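Local coordinates for protein phenylalanine ammonia-lyase (PDB 1Y2M) that catalyses the non-oxidative deamination of L-phenylalanine and L-tyrosine to trans-cinnamate and p-coumarate, working as a homotetramer, at residues B[661-672]-B[706-716]. Residues are numbered along the deposited sequence; the frame is centred on the assembly and turned at random.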
ATOM      1  N   ARG B 661       7.100  21.897  33.930  1.00  7.84           N
ATOM      2  CA  ARG B 661       7.665  21.641  32.611  1.00 11.19           C
ATOM      3  C   ARG B 661       6.606  21.784  31.556  1.00 11.68           C
ATOM      4  O   ARG B 661       6.881  22.238  30.451  1.00 11.42           O
ATOM      5  CB  ARG B 661       8.369  20.270  32.539  1.00 12.42           C
ATOM      6  CG  ARG B 661       9.657  20.234  33.337  1.00 12.73           C
ATOM      7  CD  ARG B 661      10.339  18.898  33.299  1.00 16.02           C
ATOM      8  NE  ARG B 661      11.553  18.899  34.116  1.00 17.81           N
ATOM      9  CZ  ARG B 661      12.765  19.283  33.704  1.00 22.09           C
ATOM     10  NH1 ARG B 661      12.986  19.674  32.454  1.00 19.91           N
ATOM     11  NH2 ARG B 661      13.786  19.237  34.549  1.00 21.78           N
ATOM     12  N   THR B 662       5.383  21.364  31.838  1.00  8.61           N
ATOM     13  CA  THR B 662       4.356  21.505  30.791  1.00 11.02           C
ATOM     14  C   THR B 662       3.858  22.955  30.712  1.00 10.65           C
ATOM     15  O   THR B 662       3.367  23.387  29.668  1.00 10.21           O
ATOM     16  CB  THR B 662       3.157  20.565  30.947  1.00 10.78           C
ATOM     17  OG1 THR B 662       2.541  20.744  32.212  1.00  9.84           O
ATOM     18  CG2 THR B 662       3.556  19.084  30.805  1.00 13.06           C
ATOM     19  N   GLN B 663       4.012  23.711  31.814  1.00  9.96           N
ATOM     20  CA  GLN B 663       3.687  25.131  31.799  1.00 12.60           C
ATOM     21  C   GLN B 663       4.528  25.889  30.726  1.00  8.48           C
ATOM     22  O   GLN B 663       4.090  26.912  30.165  1.00 12.80           O
ATOM     23  CB  GLN B 663       3.901  25.716  33.193  1.00 13.88           C
ATOM     24  CG  GLN B 663       3.428  27.172  33.369  1.00 17.51           C
ATOM     25  CD  GLN B 663       3.702  27.667  34.798  1.00 21.02           C
ATOM     26  OE1 GLN B 663       3.436  26.944  35.756  1.00 31.60           O
ATOM     27  NE2 GLN B 663       4.286  28.858  34.926  1.00 30.91           N
ATOM     28  N   ILE B 664       5.740  25.406  30.449  1.00  8.34           N
ATOM     29  CA  ILE B 664       6.607  26.022  29.441  1.00  9.40           C
ATOM     30  C   ILE B 664       5.922  26.097  28.097  1.00 10.16           C
ATOM     31  O   ILE B 664       5.945  27.156  27.400  1.00 10.50           O
ATOM     32  CB  ILE B 664       7.965  25.296  29.365  1.00  8.36           C
ATOM     33  CG1 ILE B 664       8.689  25.478  30.686  1.00  8.10           C
ATOM     34  CG2 ILE B 664       8.819  25.868  28.223  1.00 12.94           C
ATOM     35  CD1 ILE B 664       9.958  24.560  30.886  1.00 12.90           C
ATOM     36  N   LEU B 665       5.339  24.964  27.696  1.00  9.72           N
ATOM     37  CA  LEU B 665       4.681  24.870  26.389  1.00  7.90           C
ATOM     38  C   LEU B 665       3.374  25.665  26.436  1.00  9.91           C
ATOM     39  O   LEU B 665       2.999  26.350  25.490  1.00 11.96           O
ATOM     40  CB  LEU B 665       4.420  23.419  26.004  1.00 10.26           C
ATOM     41  CG  LEU B 665       3.965  23.170  24.546  1.00 10.82           C
ATOM     42  CD1 LEU B 665       4.729  23.986  23.557  1.00 10.75           C
ATOM     43  CD2 LEU B 665       3.972  21.715  24.180  1.00 10.70           C
ATOM     44  N   TYR B 666       2.657  25.568  27.543  1.00  9.96           N
ATOM     45  CA  TYR B 666       1.423  26.337  27.708  1.00 10.25           C
ATOM     46  C   TYR B 666       1.673  27.845  27.505  1.00 10.96           C
ATOM     47  O   TYR B 666       1.015  28.506  26.715  1.00  9.29           O
ATOM     48  CB  TYR B 666       0.855  26.102  29.106  1.00 10.88           C
ATOM     49  CG  TYR B 666      -0.413  26.857  29.451  1.00  9.41           C
ATOM     50  CD1 TYR B 666      -1.659  26.267  29.288  1.00  7.79           C
ATOM     51  CD2 TYR B 666      -0.368  28.134  29.975  1.00 12.28           C
ATOM     52  CE1 TYR B 666      -2.846  26.939  29.602  1.00  7.45           C
ATOM     53  CE2 TYR B 666      -1.548  28.828  30.290  1.00 12.07           C
ATOM     54  CZ  TYR B 666      -2.769  28.224  30.117  1.00 11.50           C
ATOM     55  OH  TYR B 666      -3.944  28.865  30.432  1.00 12.28           O
ATOM     56  N   ALA B 667       2.652  28.369  28.241  1.00  9.15           N
ATOM     57  CA  ALA B 667       3.043  29.779  28.135  1.00 10.32           C
ATOM     58  C   ALA B 667       3.502  30.120  26.732  1.00 10.81           C
ATOM     59  O   ALA B 667       3.173  31.164  26.214  1.00 11.74           O
ATOM     60  CB  ALA B 667       4.132  30.125  29.158  1.00 11.04           C
ATOM     61  N   PHE B 668       4.242  29.217  26.094  1.00 10.15           N
ATOM     62  CA  PHE B 668       4.707  29.503  24.732  1.00  9.97           C
ATOM     63  C   PHE B 668       3.559  29.763  23.792  1.00 11.08           C
ATOM     64  O   PHE B 668       3.560  30.718  23.023  1.00  9.28           O
ATOM     65  CB  PHE B 668       5.528  28.329  24.208  1.00 10.39           C
ATOM     66  CG  PHE B 668       5.978  28.487  22.786  1.00  9.05           C
ATOM     67  CD1 PHE B 668       6.903  29.484  22.441  1.00 13.72           C
ATOM     68  CD2 PHE B 668       5.485  27.634  21.785  1.00 10.84           C
ATOM     69  CE1 PHE B 668       7.332  29.642  21.111  1.00 13.15           C
ATOM     70  CE2 PHE B 668       5.911  27.784  20.482  1.00 12.74           C
ATOM     71  CZ  PHE B 668       6.848  28.780  20.140  1.00 12.78           C
ATOM     72  N   VAL B 669       2.542  28.904  23.847  1.00  8.08           N
ATOM     73  CA  VAL B 669       1.437  29.021  22.902  1.00  7.81           C
ATOM     74  C   VAL B 669       0.508  30.186  23.294  1.00  8.15           C
ATOM     75  O   VAL B 669       0.115  31.016  22.450  1.00  9.21           O
ATOM     76  CB  VAL B 669       0.660  27.712  22.797  1.00  9.58           C
ATOM     77  CG1 VAL B 669      -0.527  27.917  21.903  1.00 11.04           C
ATOM     78  CG2 VAL B 669       1.529  26.658  22.206  1.00 10.09           C
ATOM     79  N   ARG B 670       0.150  30.276  24.563  1.00  7.80           N
ATOM     80  CA  ARG B 670      -0.804  31.242  25.021  1.00  9.03           C
ATOM     81  C   ARG B 670      -0.238  32.671  24.963  1.00 11.36           C
ATOM     82  O   ARG B 670      -0.960  33.625  24.636  1.00 12.70           O
ATOM     83  CB  ARG B 670      -1.244  30.870  26.456  1.00  8.12           C
ATOM     84  CG  ARG B 670      -2.255  29.725  26.546  1.00  9.36           C
ATOM     85  CD  ARG B 670      -3.678  30.264  26.413  1.00 10.20           C
ATOM     86  NE  ARG B 670      -4.677  29.198  26.575  1.00  9.86           N
ATOM     87  CZ  ARG B 670      -5.123  28.435  25.608  1.00  9.20           C
ATOM     88  NH1 ARG B 670      -4.664  28.554  24.374  1.00  9.61           N
ATOM     89  NH2 ARG B 670      -6.063  27.542  25.866  1.00  8.15           N
ATOM     90  N   GLU B 671       1.038  32.829  25.314  1.00  7.93           N
ATOM     91  CA  GLU B 671       1.665  34.139  25.387  1.00  7.79           C
ATOM     92  C   GLU B 671       2.487  34.440  24.166  1.00 10.72           C
ATOM     93  O   GLU B 671       2.203  35.416  23.468  1.00 14.31           O
ATOM     94  CB  GLU B 671       2.530  34.260  26.618  1.00  8.08           C
ATOM     95  CG  GLU B 671       1.805  34.018  27.905  1.00  9.90           C
ATOM     96  CD  GLU B 671       0.439  34.669  28.015  1.00 16.80           C
ATOM     97  OE1 GLU B 671       0.260  35.831  27.600  1.00 17.25           O
ATOM     98  OE2 GLU B 671      -0.468  34.019  28.584  1.00 17.58           O
ATOM     99  N   GLU B 672       3.515  33.649  23.853  1.00  8.78           N
ATOM    100  CA  GLU B 672       4.368  34.031  22.730  1.00 11.65           C
ATOM    101  C   GLU B 672       3.670  33.947  21.391  1.00 11.88           C
ATOM    102  O   GLU B 672       3.849  34.835  20.538  1.00 11.83           O
ATOM    103  CB  GLU B 672       5.647  33.206  22.655  1.00 12.84           C
ATOM    104  CG  GLU B 672       6.647  33.524  23.741  1.00 15.68           C
ATOM    105  CD  GLU B 672       7.996  32.829  23.531  1.00 18.98           C
ATOM    106  OE1 GLU B 672       8.692  33.121  22.523  1.00 23.01           O
ATOM    107  OE2 GLU B 672       8.386  32.014  24.393  1.00 19.85           O
ATOM    108  N   ARG B 706      10.524  27.215  15.543  1.00 11.10           N
ATOM    109  CA  ARG B 706      10.415  28.040  16.733  1.00  9.23           C
ATOM    110  C   ARG B 706      10.112  27.249  18.003  1.00  9.56           C
ATOM    111  O   ARG B 706      10.691  27.518  19.094  1.00 10.27           O
ATOM    112  CB  ARG B 706       9.369  29.138  16.560  1.00 10.29           C
ATOM    113  CG  ARG B 706       9.417  30.163  17.627  1.00 13.79           C
ATOM    114  CD  ARG B 706       8.410  31.257  17.407  1.00 12.51           C
ATOM    115  NE  ARG B 706       8.430  32.211  18.498  1.00 14.12           N
ATOM    116  CZ  ARG B 706       7.627  33.269  18.585  1.00 15.12           C
ATOM    117  NH1 ARG B 706       6.704  33.498  17.670  1.00 15.85           N
ATOM    118  NH2 ARG B 706       7.750  34.095  19.588  1.00 16.38           N
ATOM    119  N   ILE B 707       9.298  26.202  17.862  1.00  8.73           N
ATOM    120  CA  ILE B 707       8.888  25.365  18.999  1.00  9.30           C
ATOM    121  C   ILE B 707      10.052  24.485  19.508  1.00  8.54           C
ATOM    122  O   ILE B 707      10.041  23.952  20.622  1.00 10.43           O
ATOM    123  CB  ILE B 707       7.701  24.481  18.622  1.00  9.23           C
ATOM    124  CG1 ILE B 707       6.980  24.040  19.879  1.00  9.37           C
ATOM    125  CG2 ILE B 707       8.133  23.322  17.682  1.00 11.63           C
ATOM    126  CD1 ILE B 707       5.668  23.475  19.578  1.00 13.00           C
ATOM    127  N   ASN B 708      11.075  24.314  18.669  1.00 10.37           N
ATOM    128  CA  ASN B 708      12.122  23.342  18.983  1.00 10.80           C
ATOM    129  C   ASN B 708      12.863  23.599  20.261  1.00 10.09           C
ATOM    130  O   ASN B 708      12.998  22.676  21.071  1.00 10.32           O
ATOM    131  CB  ASN B 708      13.137  23.192  17.863  1.00 12.05           C
ATOM    132  CG  ASN B 708      12.504  22.668  16.556  1.00 11.39           C
ATOM    133  OD1 ASN B 708      11.363  22.176  16.550  1.00 10.95           O
ATOM    134  ND2 ASN B 708      13.255  22.811  15.420  1.00 10.59           N
ATOM    135  N   ASN B 709      13.286  24.837  20.497  1.00  9.12           N
ATOM    136  CA  ASN B 709      13.974  25.143  21.774  1.00  9.99           C
ATOM    137  C   ASN B 709      13.061  25.052  22.993  1.00 10.58           C
ATOM    138  O   ASN B 709      13.524  24.835  24.086  1.00 12.73           O
ATOM    139  CB  ASN B 709      14.668  26.501  21.710  1.00 12.04           C
ATOM    140  CG  ASN B 709      15.984  26.458  20.889  1.00 20.25           C
ATOM    141  OD1 ASN B 709      16.615  25.392  20.707  1.00 24.45           O
ATOM    142  ND2 ASN B 709      16.412  27.632  20.411  1.00 29.65           N
ATOM    143  N   VAL B 710      11.772  25.211  22.773  1.00  9.59           N
ATOM    144  CA  VAL B 710      10.756  24.996  23.823  1.00  9.90           C
ATOM    145  C   VAL B 710      10.682  23.544  24.271  1.00  9.98           C
ATOM    146  O   VAL B 710      10.705  23.286  25.452  1.00 10.40           O
ATOM    147  CB  VAL B 710       9.379  25.491  23.363  1.00 12.87           C
ATOM    148  CG1 VAL B 710       8.392  25.418  24.492  1.00 11.00           C
ATOM    149  CG2 VAL B 710       9.485  26.891  22.846  1.00 15.70           C
ATOM    150  N   LEU B 711      10.640  22.620  23.316  1.00 10.88           N
ATOM    151  CA  LEU B 711      10.664  21.175  23.586  1.00 10.17           C
ATOM    152  C   LEU B 711      11.929  20.829  24.321  1.00 10.83           C
ATOM    153  O   LEU B 711      11.895  20.047  25.286  1.00 12.10           O
ATOM    154  CB  LEU B 711      10.558  20.411  22.264  1.00 11.38           C
ATOM    155  CG  LEU B 711       9.225  20.635  21.546  1.00 15.10           C
ATOM    156  CD1 LEU B 711       9.281  20.031  20.139  1.00 15.19           C
ATOM    157  CD2 LEU B 711       8.139  19.973  22.356  1.00 15.15           C
ATOM    158  N   LEU B 712      13.040  21.433  23.899  1.00 11.84           N
ATOM    159  CA  LEU B 712      14.328  21.125  24.554  1.00 11.61           C
ATOM    160  C   LEU B 712      14.320  21.593  25.987  1.00 11.75           C
ATOM    161  O   LEU B 712      14.691  20.857  26.890  1.00 12.39           O
ATOM    162  CB  LEU B 712      15.496  21.732  23.778  1.00 13.17           C
ATOM    163  CG  LEU B 712      16.896  21.322  24.249  1.00 18.59           C
ATOM    164  CD1 LEU B 712      17.130  19.830  24.141  1.00 24.85           C
ATOM    165  CD2 LEU B 712      17.973  22.109  23.461  1.00 21.56           C
ATOM    166  N   LYS B 713      13.865  22.819  26.216  1.00 12.68           N
ATOM    167  CA  LYS B 713      13.820  23.363  27.570  1.00 12.76           C
ATOM    168  C   LYS B 713      12.940  22.504  28.506  1.00 12.62           C
ATOM    169  O   LYS B 713      13.282  22.295  29.661  1.00 11.22           O
ATOM    170  CB  LYS B 713      13.252  24.778  27.519  1.00 18.20           C
ATOM    171  CG  LYS B 713      13.735  25.681  28.591  1.00 29.88           C
ATOM    172  CD  LYS B 713      12.752  26.799  28.914  1.00 26.54           C
ATOM    173  CE  LYS B 713      12.716  27.918  27.867  1.00 36.82           C
ATOM    174  NZ  LYS B 713      12.017  29.142  28.460  1.00 36.99           N
HETATM  175  N   MSE B 714      11.803  22.045  28.006  1.00 12.65           N
HETATM  176  CA  MSE B 714      10.898  21.214  28.786  1.00 13.43           C
HETATM  177  C   MSE B 714      11.511  19.885  29.163  1.00 15.29           C
HETATM  178  O   MSE B 714      11.225  19.377  30.231  1.00 13.87           O
HETATM  179  CB  MSE B 714       9.574  20.915  28.043  1.00 15.36           C
HETATM  180  CG  MSE B 714       8.717  22.057  27.657  1.00 18.46           C
HETATM  181 SE   MSE B 714       7.527  21.262  26.221  1.00 24.66          SE
HETATM  182  CE  MSE B 714       6.307  20.263  27.392  1.00 16.05           C
ATOM    183  N   LEU B 715      12.307  19.293  28.267  1.00 17.30           N
ATOM    184  CA  LEU B 715      12.840  17.945  28.453  1.00 22.98           C
ATOM    185  C   LEU B 715      14.237  17.946  29.001  1.00 28.35           C
ATOM    186  O   LEU B 715      14.862  16.895  29.091  1.00 34.12           O
ATOM    187  CB  LEU B 715      12.766  17.158  27.135  1.00 22.42           C
ATOM    188  CG  LEU B 715      11.345  16.805  26.696  1.00 24.47           C
ATOM    189  CD1 LEU B 715      11.218  16.483  25.205  1.00 31.67           C
ATOM    190  CD2 LEU B 715      10.793  15.643  27.538  1.00 30.27           C
ATOM    191  N   ALA B 716      14.703  19.119  29.422  1.00 31.29           N
ATOM    192  CA  ALA B 716      16.060  19.289  29.947  1.00 33.94           C
ATOM    193  C   ALA B 716      16.276  18.438  31.185  1.00 35.79           C
ATOM    194  O   ALA B 716      17.413  18.050  31.473  1.00 39.34           O
ATOM    195  CB  ALA B 716      16.307  20.747  30.273  1.00 33.24           C
TER
HETATM  196  O   HOH W   1      10.280  32.017  20.657  1.00 17.77           O
HETATM  197  O   HOH W   2       6.028  36.469  20.272  1.00 25.49           O
HETATM  198  O   HOH W   3       4.236  35.121  17.761  1.00 30.34           O
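V710 sets its CG2 methyl over one face of the F668 ring, 3.8 Å from the centroid and close to the ring normal, a CH-pi contact between two short helices that run antiparallel at 157°. Its other methyl, CG1, reaches the opposing helix between I664 and L665, so this one valine touches three side chains. F668, its CG anti to the backbone N, reaches across to segment 706-716; I707 CG1 meets ring atom CE2, and the extended chain of R706 passes the ring rim, its guanidinium nearly perpendicular to the ring (87°). Beyond the ring, R706 NH2 forms a bent salt bridge to E672 OE1 at 3.2 Å, arriving on the anti side of the carboxylate. Water 1 joins that same OE1 to R706 NE, while waters 2 and 3 link the guanidinium to E672 O. At the other end M714, modelled as selenomethionine, bends at its last torsion and lays SE 3.8 Å from L665 CB, with CG against I664 CB. R661 closes this end: its chain, extended as far as NE and then turned, brings NH1 to M714 O at 2.9 Å, a fairly straight bond (161°) that lies near the guanidinium plane but approaches from above the carbonyl plane. Replacing R661 by an alanine is likely to leave M714 O without this donor and open a gap where the chain from CG to NH1 lay along the end of helix 708-714. The pair thus packs the chain's C-terminal helix against helix 662-672, away from the active site. M714 also touches helices 273-303 and 323-336, while Y666, V669 and R670 of helix 662-672 rest on the long helix 506-560.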